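Local coordinates for protein (sliding clamp) (Enterobacteria phage RB69, PDB 1B77), which probably encircles DNA as a ring of three subunits and tethers the phage replicative DNA polymerase to its template, at residues A[9-14]-A[55-60]; A[61-66]-A[81-86]. All blocks are in the same frame, centred on the assembly; numbering follows the deposited sequence.

Contact 1. Residues A[9-14]-A[55-60]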
loop_
_atom_site.group_PDB
_atom_site.type_symbol
_atom_site.label_atom_id
_atom_site.label_comp_id
_atom_site.label_asym_id
_atom_site.label_seq_id
_atom_site.Cartn_x
_atom_site.Cartn_y
_atom_site.Cartn_z
ATOM N N ALA A 9 -21.317 -0.255 -6.042
ATOM C CA ALA A 9 -20.150 -0.570 -6.855
ATOM C C ALA A 9 -20.207 0.159 -8.197
ATOM O O ALA A 9 -19.183 0.613 -8.701
ATOM C CB ALA A 9 -20.044 -2.084 -7.077
ATOM N N ILE A 10 -21.397 0.281 -8.776
ATOM C CA ILE A 10 -21.495 0.974 -10.050
ATOM C C ILE A 10 -21.321 2.471 -9.837
ATOM O O ILE A 10 -20.720 3.157 -10.672
ATOM C CB ILE A 10 -22.835 0.692 -10.755
ATOM C CG1 ILE A 10 -22.938 -0.807 -11.070
ATOM C CG2 ILE A 10 -22.908 1.492 -12.054
ATOM C CD1 ILE A 10 -24.281 -1.260 -11.677
ATOM N N LEU A 11 -21.832 2.979 -8.719
ATOM C CA LEU A 11 -21.692 4.399 -8.415
ATOM C C LEU A 11 -20.224 4.760 -8.212
ATOM O O LEU A 11 -19.805 5.888 -8.482
ATOM C CB LEU A 11 -22.496 4.763 -7.162
ATOM C CG LEU A 11 -23.985 4.968 -7.424
ATOM C CD1 LEU A 11 -24.740 5.112 -6.114
ATOM C CD2 LEU A 11 -24.158 6.212 -8.315
ATOM N N LYS A 12 -19.447 3.797 -7.731
ATOM C CA LYS A 12 -18.029 4.016 -7.506
ATOM C C LYS A 12 -17.316 4.133 -8.861
ATOM O O LYS A 12 -16.365 4.902 -8.996
ATOM C CB LYS A 12 -17.432 2.876 -6.674
ATOM C CG LYS A 12 -16.207 3.296 -5.865
ATOM C CD LYS A 12 -15.657 2.173 -4.985
ATOM C CE LYS A 12 -14.474 2.673 -4.124
ATOM N NZ LYS A 12 -14.867 3.713 -3.097
ATOM N N ASN A 13 -17.774 3.388 -9.867
ATOM C CA ASN A 13 -17.167 3.487 -11.196
ATOM C C ASN A 13 -17.507 4.862 -11.775
ATOM O O ASN A 13 -16.673 5.496 -12.414
ATOM C CB ASN A 13 -17.688 2.380 -12.123
ATOM C CG ASN A 13 -17.255 2.573 -13.581
ATOM O OD1 ASN A 13 -18.070 2.918 -14.439
ATOM N ND2 ASN A 13 -15.974 2.348 -13.862
ATOM N N PHE A 14 -18.732 5.322 -11.529
ATOM C CA PHE A 14 -19.181 6.635 -12.000
ATOM C C PHE A 14 -18.352 7.776 -11.382
ATOM O O PHE A 14 -17.981 8.728 -12.076
ATOM C CB PHE A 14 -20.674 6.834 -11.673
ATOM C CG PHE A 14 -21.623 6.137 -12.629
ATOM C CD1 PHE A 14 -21.267 4.951 -13.266
ATOM C CD2 PHE A 14 -22.896 6.665 -12.866
ATOM C CE1 PHE A 14 -22.170 4.297 -14.125
ATOM C CE2 PHE A 14 -23.800 6.022 -13.718
ATOM C CZ PHE A 14 -23.434 4.834 -14.350
ATOM N N TYR A 55 -21.523 16.452 -4.316
ATOM C CA TYR A 55 -20.275 17.071 -4.767
ATOM C C TYR A 55 -19.124 16.063 -4.759
ATOM O O TYR A 55 -18.291 16.059 -5.663
ATOM C CB TYR A 55 -19.914 18.236 -3.843
ATOM C CG TYR A 55 -18.745 19.077 -4.313
ATOM C CD1 TYR A 55 -18.868 19.921 -5.412
ATOM C CD2 TYR A 55 -17.513 19.019 -3.661
ATOM C CE1 TYR A 55 -17.790 20.696 -5.855
ATOM C CE2 TYR A 55 -16.425 19.787 -4.093
ATOM C CZ TYR A 55 -16.572 20.623 -5.188
ATOM O OH TYR A 55 -15.516 21.404 -5.599
ATOM N N ASP A 56 -19.084 15.217 -3.731
ATOM C CA ASP A 56 -18.026 14.218 -3.582
ATOM C C ASP A 56 -18.634 12.830 -3.417
ATOM O O ASP A 56 -18.684 12.286 -2.314
ATOM C CB ASP A 56 -17.166 14.543 -2.356
ATOM C CG ASP A 56 -15.880 13.723 -2.305
ATOM O OD1 ASP A 56 -15.798 12.653 -2.956
ATOM O OD2 ASP A 56 -14.949 14.156 -1.590
ATOM N N LEU A 57 -19.084 12.266 -4.531
ATOM C CA LEU A 57 -19.715 10.956 -4.550
ATOM C C LEU A 57 -18.865 9.852 -3.939
ATOM O O LEU A 57 -19.372 9.014 -3.195
ATOM C CB LEU A 57 -20.071 10.580 -5.990
ATOM C CG LEU A 57 -20.652 9.185 -6.212
ATOM C CD1 LEU A 57 -21.866 8.992 -5.324
ATOM C CD2 LEU A 57 -21.013 9.011 -7.686
ATOM N N ASN A 58 -17.573 9.846 -4.236
ATOM C CA ASN A 58 -16.727 8.791 -3.703
ATOM C C ASN A 58 -16.672 8.736 -2.185
ATOM O O ASN A 58 -16.771 7.651 -1.607
ATOM C CB ASN A 58 -15.307 8.895 -4.237
ATOM C CG ASN A 58 -14.580 7.576 -4.147
ATOM O OD1 ASN A 58 -14.975 6.601 -4.803
ATOM N ND2 ASN A 58 -13.529 7.521 -3.324
ATOM N N SER A 59 -16.509 9.895 -1.542
ATOM C CA SER A 59 -16.444 9.947 -0.079
ATOM C C SER A 59 -17.794 9.583 0.532
ATOM O O SER A 59 -17.861 9.024 1.627
ATOM C CB SER A 59 -16.008 11.337 0.400
ATOM O OG SER A 59 -14.713 11.655 -0.080
ATOM N N PHE A 60 -18.868 9.920 -0.172
ATOM C CA PHE A 60 -20.216 9.589 0.280
ATOM C C PHE A 60 -20.333 8.064 0.316
ATOM O O PHE A 60 -20.710 7.483 1.335
ATOM C CB PHE A 60 -21.247 10.161 -0.697
ATOM C CG PHE A 60 -22.661 9.713 -0.428
ATOM C CD1 PHE A 60 -23.353 10.170 0.685
ATOM C CD2 PHE A 60 -23.302 8.844 -1.301
ATOM C CE1 PHE A 60 -24.668 9.771 0.927
ATOM C CE2 PHE A 60 -24.614 8.437 -1.068
ATOM C CZ PHE A 60 -25.298 8.904 0.046
#
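Lys-12 on helix 5-15 reaches across to Asn-58 on helix 57-64 along the solvent side of the contact. From its CB the chain runs with CG anti to the backbone N (chi1 -153°). CG lies 3.7 Å from Asn-58 OD1. Further along, CE comes back to within 4.0 Å of Asn-58 OD1. A bend at chi4 (66°) then brings NZ to 3.4 Å from Asn-58 OD1. That is a weak hydrogen bond. The amide oxygen also rests against the aliphatic part of the lysine. Beneath this polar edge two buried leucines meet. Leu-57 points at helix 5-15, and its methyl CD2 rests on a backbone carbonyl, 3.4 Å from Leu-11 O. The leucine methyls are further apart, with Leu-57 CD2 4.3 Å from Leu-11 CD2. Asp-56 is the N-cap of helix 57-64. Its OD1 accepts from Ser-59 N at 3.2 Å, nearly straight (166°) but from above the carboxylate plane. In the processivity-factor fold such paired helices line the DNA channel, and exposed Lys-12 may face the duplex. Behind the pair lie the strands: Leu-11 and Phe-14 pack on Ile-29 of strand 28-32, and Leu-57 packs on Ile-21 of strand 21-23.

Contact 2. Residues A[61-66]-A[81-86]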
loop_
_atom_site.group_PDB
_atom_site.type_symbol
_atom_site.label_atom_id
_atom_site.label_comp_id
_atom_site.label_asym_id
_atom_site.label_seq_id
_atom_site.Cartn_x
_atom_site.Cartn_y
_atom_site.Cartn_z
ATOM N N LEU A 61 -20.007 7.420 -0.804
ATOM C CA LEU A 61 -20.066 5.963 -0.892
ATOM C C LEU A 61 -19.220 5.295 0.195
ATOM O O LEU A 61 -19.665 4.333 0.825
ATOM C CB LEU A 61 -19.599 5.496 -2.273
ATOM C CG LEU A 61 -20.462 6.018 -3.430
ATOM C CD1 LEU A 61 -19.819 5.647 -4.767
ATOM C CD2 LEU A 61 -21.872 5.439 -3.312
ATOM N N SER A 62 -18.009 5.804 0.419
ATOM C CA SER A 62 -17.141 5.240 1.451
ATOM C C SER A 62 -17.826 5.314 2.816
ATOM O O SER A 62 -17.729 4.396 3.628
ATOM C CB SER A 62 -15.812 5.992 1.507
ATOM O OG SER A 62 -15.093 5.810 0.302
ATOM N N ILE A 63 -18.526 6.414 3.064
ATOM C CA ILE A 63 -19.232 6.577 4.325
ATOM C C ILE A 63 -20.318 5.505 4.510
ATOM O O ILE A 63 -20.595 5.078 5.634
ATOM C CB ILE A 63 -19.840 8.000 4.414
ATOM C CG1 ILE A 63 -18.879 8.908 5.186
ATOM C CG2 ILE A 63 -21.218 7.975 5.058
ATOM C CD1 ILE A 63 -18.638 8.465 6.606
ATOM N N LEU A 64 -20.921 5.063 3.411
ATOM C CA LEU A 64 -21.968 4.047 3.501
ATOM C C LEU A 64 -21.383 2.710 3.935
ATOM O O LEU A 64 -22.083 1.864 4.483
ATOM C CB LEU A 64 -22.693 3.884 2.156
ATOM C CG LEU A 64 -23.495 5.091 1.655
ATOM C CD1 LEU A 64 -24.096 4.786 0.289
ATOM C CD2 LEU A 64 -24.590 5.436 2.664
ATOM N N SER A 65 -20.093 2.524 3.700
ATOM C CA SER A 65 -19.452 1.270 4.073
ATOM C C SER A 65 -19.317 1.145 5.590
ATOM O O SER A 65 -19.093 0.050 6.101
ATOM C CB SER A 65 -18.063 1.166 3.429
ATOM O OG SER A 65 -17.141 2.021 4.080
ATOM N N LEU A 66 -19.474 2.263 6.299
ATOM C CA LEU A 66 -19.342 2.292 7.756
ATOM C C LEU A 66 -20.642 2.103 8.529
ATOM O O LEU A 66 -20.627 2.073 9.757
ATOM C CB LEU A 66 -18.691 3.609 8.197
ATOM C CG LEU A 66 -17.289 3.889 7.645
ATOM C CD1 LEU A 66 -16.802 5.244 8.132
ATOM C CD2 LEU A 66 -16.335 2.779 8.078
ATOM N N ILE A 81 -28.486 15.492 3.413
ATOM C CA ILE A 81 -28.799 14.074 3.434
ATOM C C ILE A 81 -28.641 13.441 4.800
ATOM O O ILE A 81 -27.664 13.706 5.507
ATOM C CB ILE A 81 -27.886 13.292 2.486
ATOM C CG1 ILE A 81 -27.990 13.858 1.077
ATOM C CG2 ILE A 81 -28.244 11.821 2.528
ATOM C CD1 ILE A 81 -26.872 13.393 0.181
ATOM N N LYS A 82 -29.595 12.583 5.154
ATOM C CA LYS A 82 -29.560 11.866 6.416
ATOM C C LYS A 82 -29.408 10.365 6.184
ATOM O O LYS A 82 -30.112 9.780 5.368
ATOM C CB LYS A 82 -30.832 12.115 7.234
ATOM C CG LYS A 82 -30.888 11.253 8.492
ATOM C CD LYS A 82 -32.173 11.433 9.286
ATOM C CE LYS A 82 -32.228 10.432 10.451
ATOM N NZ LYS A 82 -33.364 10.700 11.389
ATOM N N ILE A 83 -28.483 9.752 6.912
ATOM C CA ILE A 83 -28.244 8.321 6.807
ATOM C C ILE A 83 -28.566 7.710 8.166
ATOM O O ILE A 83 -27.800 7.857 9.128
ATOM C CB ILE A 83 -26.778 8.026 6.446
ATOM C CG1 ILE A 83 -26.403 8.787 5.169
ATOM C CG2 ILE A 83 -26.581 6.529 6.252
ATOM C CD1 ILE A 83 -24.918 8.798 4.872
ATOM N N ALA A 84 -29.709 7.032 8.239
ATOM C CA ALA A 84 -30.172 6.423 9.480
ATOM C C ALA A 84 -29.653 5.011 9.715
ATOM O O ALA A 84 -29.981 4.086 8.972
ATOM C CB ALA A 84 -31.703 6.427 9.516
ATOM N N ASP A 85 -28.843 4.857 10.759
ATOM C CA ASP A 85 -28.273 3.556 11.117
ATOM C C ASP A 85 -28.920 3.080 12.430
ATOM O O ASP A 85 -29.729 3.799 13.015
ATOM C CB ASP A 85 -26.754 3.683 11.266
ATOM C CG ASP A 85 -26.051 2.342 11.279
ATOM O OD1 ASP A 85 -26.665 1.335 10.871
ATOM O OD2 ASP A 85 -24.868 2.298 11.678
ATOM N N THR A 86 -28.573 1.881 12.889
ATOM C CA THR A 86 -29.162 1.330 14.114
ATOM C C THR A 86 -29.194 2.292 15.312
ATOM O O THR A 86 -30.272 2.673 15.766
ATOM C CB THR A 86 -28.445 0.033 14.536
ATOM O OG1 THR A 86 -28.374 -0.858 13.412
ATOM C CG2 THR A 86 -29.219 -0.659 15.664
#
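Ile-83, in the middle strand of the three-stranded antiparallel sheet, has more surface buried here than any other residue. It packs on Ile-63 and Leu-64, toward the C-terminal part of helix 57-64. Its CG1 is anti to the carbonyl carbon (chi1 -55°), and with chi2 extended the chain reaches straight to the helix. The contact is made by one methyl, CD1. It lies 4.0 Å from Leu-64 CD2 and 3.8 Å from Ile-63 CG2. Leu-64 meets the isoleucine chain at about a right angle, with one branch of its fork. Ile-63 comes in more slantwise, through its beta-branch methyl. All the direct contacts are van der Waals. This is helix-on-sheet packing within the N-terminal processivity-factor half of the chain. Val-90 of strand 88-92 touches both isoleucines. The contact lies at the edge of the subunit. Ile-63 also packs on Leu-133 of the second subunit, and Gln-125 NE2 of that subunit bonds to Leu-66 O and Asp-85 OD2. The other carboxylate oxygen, Asp-85 OD1, turns back to its own chain. It takes a weak bond from Thr-86 N at 2.8 Å and is also bonded to Ser-68 OG.

From the N terminus, helix 5-15 comes first. The chain then runs through several strands, and contact 1 closes this loop of 40 residues when helix 57-64 begins. Segment 61-66 follows directly on 55-60 and opens contact 2, which closes a short loop of 14 residues at strand 81-84. The two loops follow in series, neither nested nor crossed. Helix 57-64 is the shared piece: one face meets helix 5-15, and other residues, from Phe-60 to Leu-64, meet the three-stranded sheet. The two sites touch where Leu-61 CD1 lies 3.5 Å from Lys-12 N, and again where Phe-60 CE1 lies 4.1 Å from Ile-83 CD1. Together they tie the helix pair to the sheet at the subunit edge.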